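Local coordinates for transposon Tn7 transposition protein TnsA (Escherichia coli, PDB 1T0F), which forms the Tn7 transposase together with TnsB and, as a metal-dependent endonuclease, breaks the 5' DNA strands at the transposon ends, at residues V79-E84 / L119-D124; F86-S91 / R153-Q158; V185-V190 / L238-F243; E193-L198 / S263-M268. All coordinates share one frame; numbering follows the deposited sequence.

Contact 1: residues V79-E84 / L119-D124; sequences VLDIRE and LVDCKD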
loop_
_atom_site.group_PDB
_atom_site.type_symbol
_atom_site.label_atom_id
_atom_site.label_comp_id
_atom_site.label_asym_id
_atom_site.label_seq_id
_atom_site.Cartn_x
_atom_site.Cartn_y
_atom_site.Cartn_z
ATOM N N VAL A 79 -10.599 7.897 -4.759
ATOM C CA VAL A 79 -9.147 8.002 -4.897
ATOM C C VAL A 79 -8.768 8.371 -6.324
ATOM O O VAL A 79 -9.198 7.728 -7.292
ATOM C CB VAL A 79 -8.450 6.684 -4.484
ATOM C CG1 VAL A 79 -6.968 6.719 -4.848
ATOM C CG2 VAL A 79 -8.604 6.488 -2.982
ATOM N N LEU A 80 -7.967 9.425 -6.450
ATOM C CA LEU A 80 -7.523 9.911 -7.751
ATOM C C LEU A 80 -6.107 9.444 -8.081
ATOM O O LEU A 80 -5.819 9.047 -9.214
ATOM C CB LEU A 80 -7.566 11.438 -7.773
ATOM C CG LEU A 80 -7.182 12.135 -9.078
ATOM C CD1 LEU A 80 -8.162 11.757 -10.188
ATOM C CD2 LEU A 80 -7.193 13.640 -8.852
ATOM N N ASP A 81 -5.220 9.504 -7.092
ATOM C CA ASP A 81 -3.838 9.084 -7.302
ATOM C C ASP A 81 -3.315 8.365 -6.065
ATOM O O ASP A 81 -3.754 8.628 -4.944
ATOM C CB ASP A 81 -2.953 10.300 -7.611
ATOM C CG ASP A 81 -1.589 9.911 -8.187
ATOM O OD1 ASP A 81 -1.377 8.715 -8.495
ATOM O OD2 ASP A 81 -0.728 10.808 -8.349
ATOM N N ILE A 82 -2.398 7.435 -6.291
ATOM C CA ILE A 82 -1.771 6.673 -5.218
ATOM C C ILE A 82 -0.280 6.716 -5.524
ATOM O O ILE A 82 0.162 6.176 -6.537
ATOM C CB ILE A 82 -2.230 5.200 -5.212
ATOM C CG1 ILE A 82 -3.720 5.114 -4.854
ATOM C CG2 ILE A 82 -1.398 4.395 -4.199
ATOM C CD1 ILE A 82 -4.316 3.719 -5.049
ATOM N N ARG A 83 0.479 7.386 -4.664
ATOM C CA ARG A 83 1.921 7.491 -4.841
ATOM C C ARG A 83 2.626 6.726 -3.721
ATOM O O ARG A 83 2.771 7.226 -2.612
ATOM C CB ARG A 83 2.331 8.969 -4.856
ATOM C CG ARG A 83 2.029 9.663 -6.207
ATOM C CD ARG A 83 2.353 11.160 -6.199
ATOM N NE ARG A 83 1.401 11.951 -5.414
ATOM C CZ ARG A 83 1.605 13.210 -5.030
ATOM N NH1 ARG A 83 2.731 13.828 -5.350
ATOM N NH2 ARG A 83 0.678 13.864 -4.346
ATOM N N GLU A 84 3.052 5.506 -4.033
ATOM C CA GLU A 84 3.710 4.633 -3.058
ATOM C C GLU A 84 5.189 4.953 -2.881
ATOM O O GLU A 84 5.828 5.504 -3.781
ATOM C CB GLU A 84 3.554 3.160 -3.466
ATOM C CG GLU A 84 4.456 2.679 -4.617
ATOM C CD GLU A 84 3.890 2.950 -6.013
ATOM O OE1 GLU A 84 2.985 3.801 -6.159
ATOM O OE2 GLU A 84 4.371 2.314 -6.975
ATOM N N LEU A 119 1.068 8.120 -0.426
ATOM C CA LEU A 119 0.609 9.505 -0.370
ATOM C C LEU A 119 -0.601 9.416 -1.295
ATOM O O LEU A 119 -0.466 9.076 -2.471
ATOM C CB LEU A 119 1.644 10.486 -0.928
ATOM C CG LEU A 119 1.107 11.921 -1.022
ATOM C CD1 LEU A 119 0.698 12.428 0.352
ATOM C CD2 LEU A 119 2.175 12.836 -1.619
ATOM N N VAL A 120 -1.777 9.715 -0.762
ATOM C CA VAL A 120 -3.011 9.555 -1.525
ATOM C C VAL A 120 -3.729 10.858 -1.807
ATOM O O VAL A 120 -3.824 11.722 -0.933
ATOM C CB VAL A 120 -3.980 8.603 -0.751
ATOM C CG1 VAL A 120 -5.229 8.282 -1.594
ATOM C CG2 VAL A 120 -3.244 7.313 -0.374
ATOM N N ASP A 121 -4.220 10.988 -3.041
ATOM C CA ASP A 121 -4.981 12.159 -3.469
ATOM C C ASP A 121 -6.401 11.682 -3.791
ATOM O O ASP A 121 -6.578 10.677 -4.466
ATOM C CB ASP A 121 -4.362 12.779 -4.725
ATOM C CG ASP A 121 -3.052 13.493 -4.440
ATOM O OD1 ASP A 121 -3.078 14.515 -3.727
ATOM O OD2 ASP A 121 -2.002 13.031 -4.926
ATOM N N CYS A 122 -7.406 12.402 -3.308
ATOM C CA CYS A 122 -8.797 12.030 -3.564
ATOM C C CYS A 122 -9.520 13.168 -4.284
ATOM O O CYS A 122 -9.171 14.341 -4.115
ATOM C CB CYS A 122 -9.511 11.708 -2.249
ATOM S SG CYS A 122 -8.778 10.324 -1.320
ATOM N N LYS A 123 -10.522 12.814 -5.081
ATOM C CA LYS A 123 -11.292 13.791 -5.853
ATOM C C LYS A 123 -12.217 14.621 -4.984
ATOM O O LYS A 123 -12.447 15.802 -5.250
ATOM C CB LYS A 123 -12.116 13.083 -6.929
ATOM C CG LYS A 123 -11.274 12.430 -8.007
ATOM C CD LYS A 123 -12.131 11.724 -9.043
ATOM C CE LYS A 123 -12.929 10.588 -8.427
ATOM N NZ LYS A 123 -13.667 9.815 -9.470
ATOM N N ASP A 124 -12.763 13.986 -3.957
ATOM C CA ASP A 124 -13.664 14.644 -3.022
ATOM C C ASP A 124 -13.695 13.797 -1.766
ATOM O O ASP A 124 -12.848 12.926 -1.585
ATOM C CB ASP A 124 -15.079 14.751 -3.603
ATOM C CG ASP A 124 -15.601 13.423 -4.119
ATOM O OD1 ASP A 124 -15.205 12.373 -3.574
ATOM O OD2 ASP A 124 -16.416 13.434 -5.066
HETATM O O HOH W 1 -1.143 13.230 -7.525
HETATM O O HOH W 2 -1.047 10.651 -4.605
#
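R83 and D121 carry the polar side of this antiparallel pair: NH2 of R83 donates to the syn lone pair of D121 OD2 at 2.9 Å, in a salt bridge that is bent (140° at the hydrogen), the oxygen lying 28° out of the guanidinium plane. Over one guanidinium face sits the L119 methyl CD2, 3.3 Å from R83 NH2, the two side chains running side by side. The opposite face meets a water that donates to OD2 of both D81 and D121, probably easing their repulsion. A second water accepts from R83 NE and donates to L119 O and D121 OD2, so that OD2 is gripped by one N-H and two waters. D81 OD2 also takes the backbone N-H of G29. An alanine in place of R83 would remove the guanidinium and would probably cost D121 its countercharge, and the second water and L119 CD2 a partner.

Beneath this network the backbone sets the register. R83 N to L119 O and L119 N to R83 O, both 2.9 Å, form a hydrogen-bonded pair, whereas L80 N and D81 N converge on D121 O, at 2.7 and 3.2 Å: a classic beta bulge. Strand 115-122 continues the sheet of the PDDEXK-type nuclease domain by pairing with strand 129-134, while I82 and V120, on the other face, pack against L73 of helix 64-75.

Contact 2: residues F86-S91 / R153-Q158; sequences FPLLPS and RRYWQQ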
loop_
_atom_site.group_PDB
_atom_site.type_symbol
_atom_site.label_atom_id
_atom_site.label_comp_id
_atom_site.label_asym_id
_atom_site.label_seq_id
_atom_site.Cartn_x
_atom_site.Cartn_y
_atom_site.Cartn_z
ATOM N N PHE A 86 6.750 7.193 -1.100
ATOM C CA PHE A 86 6.962 8.619 -1.320
ATOM C C PHE A 86 8.086 9.144 -0.419
ATOM O O PHE A 86 7.982 9.113 0.809
ATOM C CB PHE A 86 5.665 9.383 -1.047
ATOM C CG PHE A 86 5.721 10.824 -1.454
ATOM C CD1 PHE A 86 5.585 11.182 -2.790
ATOM C CD2 PHE A 86 5.936 11.819 -0.511
ATOM C CE1 PHE A 86 5.664 12.518 -3.181
ATOM C CE2 PHE A 86 6.019 13.160 -0.891
ATOM C CZ PHE A 86 5.881 13.507 -2.232
ATOM N N PRO A 87 9.167 9.657 -1.029
ATOM C CA PRO A 87 10.320 10.184 -0.288
ATOM C C PRO A 87 10.074 11.511 0.419
ATOM O O PRO A 87 9.400 12.391 -0.114
ATOM C CB PRO A 87 11.388 10.288 -1.375
ATOM C CG PRO A 87 10.569 10.763 -2.555
ATOM C CD PRO A 87 9.342 9.852 -2.485
ATOM N N LEU A 88 10.629 11.650 1.624
ATOM C CA LEU A 88 10.490 12.866 2.406
ATOM C C LEU A 88 11.781 13.662 2.214
ATOM O O LEU A 88 12.872 13.105 2.338
ATOM C CB LEU A 88 10.299 12.524 3.888
ATOM C CG LEU A 88 9.330 11.382 4.226
ATOM C CD1 LEU A 88 9.112 11.334 5.735
ATOM C CD2 LEU A 88 8.003 11.595 3.514
ATOM N N LEU A 89 11.651 14.950 1.911
ATOM C CA LEU A 89 12.809 15.821 1.675
ATOM C C LEU A 89 13.852 15.717 2.783
ATOM O O LEU A 89 13.596 16.104 3.924
ATOM C CB LEU A 89 12.364 17.280 1.559
ATOM C CG LEU A 89 13.465 18.253 1.124
ATOM C CD1 LEU A 89 13.924 17.873 -0.279
ATOM C CD2 LEU A 89 12.953 19.685 1.143
ATOM N N PRO A 90 15.052 15.214 2.452
ATOM C CA PRO A 90 16.147 15.052 3.415
ATOM C C PRO A 90 16.462 16.282 4.266
ATOM O O PRO A 90 16.668 16.168 5.474
ATOM C CB PRO A 90 17.320 14.634 2.530
ATOM C CG PRO A 90 16.655 13.847 1.461
ATOM C CD PRO A 90 15.454 14.715 1.126
ATOM N N SER A 91 16.499 17.459 3.651
ATOM C CA SER A 91 16.796 18.665 4.413
ATOM C C SER A 91 15.745 18.892 5.497
ATOM O O SER A 91 16.062 19.386 6.582
ATOM C CB SER A 91 16.894 19.888 3.488
ATOM O OG SER A 91 15.693 20.119 2.771
ATOM N N ARG A 153 5.842 11.606 11.418
ATOM C CA ARG A 153 4.646 12.300 11.883
ATOM C C ARG A 153 4.863 13.805 11.831
ATOM O O ARG A 153 4.031 14.544 11.298
ATOM C CB ARG A 153 4.303 11.882 13.313
ATOM C CG ARG A 153 3.003 12.495 13.833
ATOM C CD ARG A 153 2.848 12.252 15.335
ATOM N NE ARG A 153 3.751 13.086 16.130
ATOM C CZ ARG A 153 3.563 14.382 16.367
ATOM N NH1 ARG A 153 2.501 15.013 15.875
ATOM N NH2 ARG A 153 4.445 15.057 17.091
ATOM N N ARG A 154 5.986 14.260 12.380
ATOM C CA ARG A 154 6.305 15.683 12.390
ATOM C C ARG A 154 6.429 16.255 10.986
ATOM O O ARG A 154 6.015 17.388 10.733
ATOM C CB ARG A 154 7.608 15.929 13.164
ATOM C CG ARG A 154 7.483 15.629 14.642
ATOM C CD ARG A 154 8.754 16.005 15.396
ATOM N NE ARG A 154 8.618 15.744 16.826
ATOM C CZ ARG A 154 8.956 16.608 17.778
ATOM N NH1 ARG A 154 9.453 17.794 17.453
ATOM N NH2 ARG A 154 8.786 16.293 19.055
ATOM N N TYR A 155 6.995 15.470 10.079
ATOM C CA TYR A 155 7.170 15.895 8.693
ATOM C C TYR A 155 5.828 16.278 8.077
ATOM O O TYR A 155 5.650 17.389 7.571
ATOM C CB TYR A 155 7.781 14.762 7.865
ATOM C CG TYR A 155 8.055 15.132 6.420
ATOM C CD1 TYR A 155 9.243 15.772 6.060
ATOM C CD2 TYR A 155 7.126 14.851 5.415
ATOM C CE1 TYR A 155 9.503 16.117 4.738
ATOM C CE2 TYR A 155 7.376 15.199 4.085
ATOM C CZ TYR A 155 8.573 15.831 3.760
ATOM O OH TYR A 155 8.856 16.162 2.458
ATOM N N TRP A 156 4.883 15.348 8.107
ATOM C CA TRP A 156 3.573 15.632 7.532
ATOM C C TRP A 156 2.790 16.682 8.320
ATOM O O TRP A 156 2.008 17.443 7.741
ATOM C CB TRP A 156 2.788 14.331 7.391
ATOM C CG TRP A 156 3.408 13.446 6.368
ATOM C CD1 TRP A 156 4.062 12.273 6.583
ATOM C CD2 TRP A 156 3.481 13.695 4.959
ATOM N NE1 TRP A 156 4.541 11.770 5.396
ATOM C CE2 TRP A 156 4.199 12.625 4.384
ATOM C CE3 TRP A 156 3.012 14.722 4.128
ATOM C CZ2 TRP A 156 4.461 12.549 3.016
ATOM C CZ3 TRP A 156 3.273 14.645 2.767
ATOM C CH2 TRP A 156 3.991 13.566 2.225
ATOM N N GLN A 157 2.994 16.743 9.633
ATOM C CA GLN A 157 2.299 17.759 10.417
ATOM C C GLN A 157 2.756 19.127 9.922
ATOM O O GLN A 157 1.959 20.062 9.799
ATOM C CB GLN A 157 2.617 17.620 11.904
ATOM C CG GLN A 157 2.169 18.825 12.714
ATOM C CD GLN A 157 2.481 18.695 14.183
ATOM O OE1 GLN A 157 1.827 17.944 14.905
ATOM N NE2 GLN A 157 3.491 19.424 14.638
ATOM N N GLN A 158 4.048 19.225 9.633
ATOM C CA GLN A 158 4.657 20.454 9.127
ATOM C C GLN A 158 4.011 20.837 7.789
ATOM O O GLN A 158 3.765 22.013 7.525
ATOM C CB GLN A 158 6.155 20.215 8.936
ATOM C CG GLN A 158 7.017 21.454 8.840
ATOM C CD GLN A 158 8.496 21.100 8.803
ATOM O OE1 GLN A 158 9.046 20.781 7.745
ATOM N NE2 GLN A 158 9.140 21.129 9.966
#
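L88 is the main bump, and the rings of Y155 and W156 form the hollow that receives it. Its CB stands 3.8 Å from the centroid of the Y155 ring, only 13° off the ring normal, which makes a CH-pi contact over the middle of the face. From there the leucine branches diverge: CD1 stays above the CG side of the tyrosine, while CD2 drops into the angle between the rings, 3.7 Å from both Y155 CE2 and W156 CZ2. Y155 CD2 lies 3.8 Å above the plane of the W156 ring, over its centre, so the two rings adjoin as the walls of the hollow. Y155 extends from the helix with CG anti to the backbone N, which carries its hydroxyl across to segment 86-91, where L89 N donates to Y155 OH at 3.1 Å and 159°.

In the PDDEXK-type nuclease domain, this joins the end of strand 79-87 and the N-cap residue L89 of helix 90-100 to helix 143-159. A second, shallower fit lies at the indole's outer rim: F86 CE2 approaches W156 CH2 at 3.7 Å, near the indole plane, with the two ring planes inclined by 39°. W156 NE1 donates to T116 OG1 of strand 115-122, which fixes the indole's rotation, and the ring also meets that of W163 at a small interplanar angle.

Contact 3: residues V185-V190 / L238-F243; sequences VKTEEV and LTANGF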
loop_
_atom_site.group_PDB
_atom_site.type_symbol
_atom_site.label_atom_id
_atom_site.label_comp_id
_atom_site.label_asym_id
_atom_site.label_seq_id
_atom_site.Cartn_x
_atom_site.Cartn_y
_atom_site.Cartn_z
ATOM N N VAL A 185 -0.331 -18.488 -3.159
ATOM C CA VAL A 185 0.881 -18.952 -3.819
ATOM C C VAL A 185 1.500 -17.843 -4.667
ATOM O O VAL A 185 0.894 -16.791 -4.875
ATOM C CB VAL A 185 0.588 -20.161 -4.732
ATOM C CG1 VAL A 185 -0.024 -21.293 -3.916
ATOM C CG2 VAL A 185 -0.349 -19.746 -5.858
ATOM N N LYS A 186 2.711 -18.093 -5.153
ATOM C CA LYS A 186 3.433 -17.139 -5.989
ATOM C C LYS A 186 2.573 -16.684 -7.173
ATOM O O LYS A 186 2.095 -17.504 -7.956
ATOM C CB LYS A 186 4.736 -17.774 -6.494
ATOM C CG LYS A 186 4.556 -19.007 -7.395
ATOM C CD LYS A 186 3.778 -20.158 -6.730
ATOM C CE LYS A 186 4.498 -20.750 -5.514
ATOM N NZ LYS A 186 4.536 -19.837 -4.330
ATOM N N THR A 187 2.384 -15.372 -7.293
ATOM C CA THR A 187 1.577 -14.798 -8.369
ATOM C C THR A 187 2.052 -15.247 -9.750
ATOM O O THR A 187 3.232 -15.111 -10.085
ATOM C CB THR A 187 1.598 -13.252 -8.308
ATOM O OG1 THR A 187 0.984 -12.818 -7.089
ATOM C CG2 THR A 187 0.843 -12.651 -9.489
ATOM N N GLU A 188 1.127 -15.777 -10.547
ATOM C CA GLU A 188 1.464 -16.250 -11.886
ATOM C C GLU A 188 1.855 -15.122 -12.838
ATOM O O GLU A 188 1.233 -14.057 -12.853
ATOM C CB GLU A 188 0.297 -17.032 -12.498
ATOM C CG GLU A 188 0.627 -17.609 -13.871
ATOM C CD GLU A 188 -0.548 -18.306 -14.528
ATOM O OE1 GLU A 188 -1.544 -17.624 -14.847
ATOM O OE2 GLU A 188 -0.475 -19.538 -14.728
ATOM N N GLU A 189 2.890 -15.370 -13.632
ATOM C CA GLU A 189 3.366 -14.397 -14.605
ATOM C C GLU A 189 2.319 -14.229 -15.702
ATOM O O GLU A 189 1.763 -15.211 -16.197
ATOM C CB GLU A 189 4.683 -14.866 -15.223
ATOM C CG GLU A 189 5.215 -13.935 -16.295
ATOM C CD GLU A 189 5.445 -12.529 -15.774
ATOM O OE1 GLU A 189 6.379 -12.335 -14.965
ATOM O OE2 GLU A 189 4.684 -11.619 -16.171
ATOM N N VAL A 190 2.056 -12.984 -16.084
ATOM C CA VAL A 190 1.069 -12.706 -17.118
ATOM C C VAL A 190 1.683 -12.745 -18.518
ATOM O O VAL A 190 2.476 -11.882 -18.887
ATOM C CB VAL A 190 0.400 -11.330 -16.891
ATOM C CG1 VAL A 190 1.458 -10.236 -16.848
ATOM C CG2 VAL A 190 -0.616 -11.060 -17.991
ATOM N N LEU A 238 -5.240 -12.662 -13.657
ATOM C CA LEU A 238 -5.405 -11.283 -14.105
ATOM C C LEU A 238 -5.810 -10.378 -12.940
ATOM O O LEU A 238 -5.424 -9.208 -12.886
ATOM C CB LEU A 238 -6.450 -11.215 -15.225
ATOM C CG LEU A 238 -6.000 -11.836 -16.554
ATOM C CD1 LEU A 238 -7.203 -12.071 -17.475
ATOM C CD2 LEU A 238 -4.970 -10.914 -17.209
ATOM N N THR A 239 -6.579 -10.923 -12.003
ATOM C CA THR A 239 -7.020 -10.148 -10.850
ATOM C C THR A 239 -5.853 -9.892 -9.889
ATOM O O THR A 239 -5.685 -8.782 -9.392
ATOM C CB THR A 239 -8.151 -10.867 -10.074
ATOM O OG1 THR A 239 -9.279 -11.064 -10.938
ATOM C CG2 THR A 239 -8.600 -10.018 -8.892
ATOM N N ALA A 240 -5.049 -10.921 -9.638
ATOM C CA ALA A 240 -3.903 -10.794 -8.733
ATOM C C ALA A 240 -2.907 -9.763 -9.261
ATOM O O ALA A 240 -2.258 -9.046 -8.490
ATOM C CB ALA A 240 -3.222 -12.144 -8.565
ATOM N N ASN A 241 -2.789 -9.688 -10.582
ATOM C CA ASN A 241 -1.884 -8.740 -11.213
ATOM C C ASN A 241 -2.481 -7.344 -11.336
ATOM O O ASN A 241 -1.796 -6.407 -11.751
ATOM C CB ASN A 241 -1.455 -9.261 -12.583
ATOM C CG ASN A 241 -0.359 -10.296 -12.483
ATOM O OD1 ASN A 241 0.814 -9.955 -12.376
ATOM N ND2 ASN A 241 -0.739 -11.572 -12.493
ATOM N N GLY A 242 -3.758 -7.210 -10.980
ATOM C CA GLY A 242 -4.407 -5.907 -11.011
ATOM C C GLY A 242 -5.196 -5.514 -12.248
ATOM O O GLY A 242 -5.873 -4.481 -12.239
ATOM N N PHE A 243 -5.109 -6.309 -13.312
ATOM C CA PHE A 243 -5.834 -5.995 -14.540
ATOM C C PHE A 243 -7.338 -6.104 -14.327
ATOM O O PHE A 243 -8.127 -5.488 -15.038
ATOM C CB PHE A 243 -5.355 -6.901 -15.671
ATOM C CG PHE A 243 -3.927 -6.654 -16.045
ATOM C CD1 PHE A 243 -3.530 -5.397 -16.487
ATOM C CD2 PHE A 243 -2.971 -7.650 -15.902
ATOM C CE1 PHE A 243 -2.200 -5.129 -16.778
ATOM C CE2 PHE A 243 -1.630 -7.393 -16.190
ATOM C CZ PHE A 243 -1.247 -6.127 -16.629
#
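N241 leaves the end of helix 230-240 with CG anti to its carbonyl carbon (chi1 -80°), turning the amide toward the loop 185-190. From CB outward, CG passes 4.0 Å from the T187 methyl CG2, and OD1 keeps the same separation from that methyl. ND2 comes nearer, 3.6 Å from T187 CG2, and at the tip donates to E188 O at 3.2 Å. This bond is nearly straight (162° at the hydrogen), runs almost along the C=O axis and lies close to the amide plane. ND2 also bonds A237 O, so one amide nitrogen links the helix's last turn to the loop. Replacing N241 by a leucine would remove both donor bonds and would probably loosen the hold on the E188 carbonyl.

Flanking the amide are apolar touches: T187 CG2 on A240 CB, and V190 CG2 4.2 Å from F243 CE2. The chain turns away at G242, whose positive phi and two bonds back into the last turn, that of F243 N weak, make a Schellman motif. Within the TnsA C-terminal region, loop 185-190 joins helix 173-183 to helix 192-195, while L238 packs against L194 of helix 192-195, L201 of helix 198-207 and I244 of strand 244-245.

Contact 4: residues E193-L198 / S263-M268; sequences ELLAQL and SQVVNM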
loop_
_atom_site.group_PDB
_atom_site.type_symbol
_atom_site.label_atom_id
_atom_site.label_comp_id
_atom_site.label_asym_id
_atom_site.label_seq_id
_atom_site.Cartn_x
_atom_site.Cartn_y
_atom_site.Cartn_z
ATOM N N GLU A 193 -0.593 -14.151 -24.010
ATOM C CA GLU A 193 -1.762 -14.972 -24.280
ATOM C C GLU A 193 -2.815 -14.732 -23.198
ATOM O O GLU A 193 -4.005 -14.625 -23.488
ATOM C CB GLU A 193 -1.368 -16.453 -24.303
ATOM C CG GLU A 193 -0.213 -16.805 -25.248
ATOM C CD GLU A 193 1.158 -16.387 -24.719
ATOM O OE1 GLU A 193 1.437 -15.173 -24.646
ATOM O OE2 GLU A 193 1.962 -17.280 -24.375
ATOM N N LEU A 194 -2.369 -14.646 -21.947
ATOM C CA LEU A 194 -3.290 -14.414 -20.838
ATOM C C LEU A 194 -3.830 -12.993 -20.899
ATOM O O LEU A 194 -5.012 -12.763 -20.655
ATOM C CB LEU A 194 -2.589 -14.649 -19.496
ATOM C CG LEU A 194 -3.469 -14.479 -18.250
ATOM C CD1 LEU A 194 -4.743 -15.298 -18.393
ATOM C CD2 LEU A 194 -2.693 -14.908 -17.017
ATOM N N LEU A 195 -2.961 -12.043 -21.230
ATOM C CA LEU A 195 -3.365 -10.648 -21.336
ATOM C C LEU A 195 -4.405 -10.494 -22.453
ATOM O O LEU A 195 -5.281 -9.636 -22.387
ATOM C CB LEU A 195 -2.150 -9.767 -21.642
ATOM C CG LEU A 195 -2.331 -8.263 -21.427
ATOM C CD1 LEU A 195 -2.396 -7.984 -19.930
ATOM C CD2 LEU A 195 -1.166 -7.493 -22.047
ATOM N N ALA A 196 -4.297 -11.336 -23.476
ATOM C CA ALA A 196 -5.217 -11.299 -24.609
ATOM C C ALA A 196 -6.628 -11.751 -24.228
ATOM O O ALA A 196 -7.576 -11.559 -24.987
ATOM C CB ALA A 196 -4.676 -12.174 -25.740
ATOM N N GLN A 197 -6.762 -12.348 -23.049
ATOM C CA GLN A 197 -8.055 -12.833 -22.578
ATOM C C GLN A 197 -8.925 -11.752 -21.941
ATOM O O GLN A 197 -10.128 -11.947 -21.762
ATOM C CB GLN A 197 -7.846 -13.969 -21.576
ATOM C CG GLN A 197 -7.366 -15.269 -22.195
ATOM C CD GLN A 197 -8.441 -15.942 -23.030
ATOM O OE1 GLN A 197 -8.816 -15.454 -24.096
ATOM N NE2 GLN A 197 -8.953 -17.064 -22.537
ATOM N N LEU A 198 -8.322 -10.618 -21.594
ATOM C CA LEU A 198 -9.068 -9.536 -20.964
ATOM C C LEU A 198 -10.266 -9.098 -21.793
ATOM O O LEU A 198 -11.364 -8.941 -21.265
ATOM C CB LEU A 198 -8.152 -8.333 -20.704
ATOM C CG LEU A 198 -7.132 -8.497 -19.573
ATOM C CD1 LEU A 198 -6.133 -7.345 -19.612
ATOM C CD2 LEU A 198 -7.855 -8.535 -18.230
ATOM N N SER A 263 -9.829 -4.014 -17.150
ATOM C CA SER A 263 -9.128 -2.977 -17.894
ATOM C C SER A 263 -8.788 -3.412 -19.318
ATOM O O SER A 263 -8.470 -4.577 -19.564
ATOM C CB SER A 263 -7.844 -2.599 -17.161
ATOM O OG SER A 263 -7.019 -3.739 -17.002
ATOM N N GLN A 264 -8.874 -2.465 -20.249
ATOM C CA GLN A 264 -8.550 -2.705 -21.654
ATOM C C GLN A 264 -7.101 -2.278 -21.793
ATOM O O GLN A 264 -6.818 -1.084 -21.827
ATOM C CB GLN A 264 -9.379 -1.815 -22.582
ATOM C CG GLN A 264 -10.880 -1.941 -22.479
ATOM C CD GLN A 264 -11.582 -0.967 -23.414
ATOM O OE1 GLN A 264 -11.370 -0.996 -24.629
ATOM N NE2 GLN A 264 -12.413 -0.095 -22.849
ATOM N N VAL A 265 -6.184 -3.229 -21.872
ATOM C CA VAL A 265 -4.783 -2.859 -21.983
ATOM C C VAL A 265 -4.126 -3.331 -23.265
ATOM O O VAL A 265 -4.505 -4.350 -23.843
ATOM C CB VAL A 265 -3.959 -3.394 -20.793
ATOM C CG1 VAL A 265 -4.531 -2.871 -19.488
ATOM C CG2 VAL A 265 -3.947 -4.912 -20.809
ATOM N N VAL A 266 -3.135 -2.567 -23.700
ATOM C CA VAL A 266 -2.386 -2.882 -24.899
ATOM C C VAL A 266 -0.983 -3.291 -24.483
ATOM O O VAL A 266 -0.317 -2.594 -23.712
ATOM C CB VAL A 266 -2.293 -1.667 -25.838
ATOM C CG1 VAL A 266 -1.430 -2.010 -27.040
ATOM C CG2 VAL A 266 -3.687 -1.250 -26.282
ATOM N N ASN A 267 -0.549 -4.435 -24.989
ATOM C CA ASN A 267 0.773 -4.960 -24.697
ATOM C C ASN A 267 1.746 -4.156 -25.559
ATOM O O ASN A 267 1.877 -4.403 -26.757
ATOM C CB ASN A 267 0.807 -6.452 -25.055
ATOM C CG ASN A 267 2.011 -7.167 -24.483
ATOM O OD1 ASN A 267 1.996 -8.387 -24.305
ATOM N ND2 ASN A 267 3.063 -6.417 -24.201
ATOM N N MET A 268 2.413 -3.185 -24.944
ATOM C CA MET A 268 3.350 -2.324 -25.657
ATOM C C MET A 268 4.531 -3.063 -26.293
ATOM O O MET A 268 5.524 -2.446 -26.675
ATOM C CB MET A 268 3.862 -1.230 -24.714
ATOM C CG MET A 268 4.663 -0.137 -25.403
ATOM S SD MET A 268 5.160 1.186 -24.286
ATOM C CE MET A 268 4.088 2.512 -24.817
#
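Aliphatic contacts dominate, and they converge on one methyl group. V265 CG2 is met by L195 CD1 at 3.6 Å and by L198 CD1 at 3.5 Å, the second pair being tighter than usual van der Waals contact. The valine's first torsion (chi1 -58°) puts CG2 in the crowded position between its backbone N and carbonyl carbon, and from there it reaches both leucines. L195 crosses V265 at about a right angle, whereas L198 comes in obliquely. The two leucines reach the methyl by different torsions: CG is anti to the backbone N in L195 (chi1 -165°) but anti to the carbonyl carbon in L198 (chi1 -72°).

Mixed contacts extend this patch along the loop in both directions. L195 CD2 lies 3.7 Å from N267 CB, and L198 CD1 rests 3.6 Å from S263 O.

Backbone bonding shapes the leucine-bearing side: L195 to L198 form a type I beta turn, with L198 N donating to L195 O at 3.3 Å. The turn sets L195 and L198 on the side facing the loop. In the fold this turn links helix 192-195 to helix 198-207, and segment 263-268 follows strand 261-262. L198 also packs on L238 of helix 230-240, while V265 touches Y51 of strand 48-51.

Contacts 1 and 2 share strand 79-87 and meet directly: L119 CD2 lies 3.8 Å from F86 CZ, and L119 CD1 lies 4.0 Å from W156 CH2. Both share the metal site's domain, the L119 side chain being about 13 Å from the bound magnesium and that of L88 about 11 Å from it; D117, a ligand of that ion, precedes L119 on the same strand. Contacts 3 and 4 form a second cluster, their centres 13 Å apart, joined by a probable hydrogen bond between F243 O and S263 OG (2.9 Å) and by packing of F243 CE2 on L195 CD1. This cluster lies away from the annotated sites; the centres of contacts 2 and 4 are 39 Å apart.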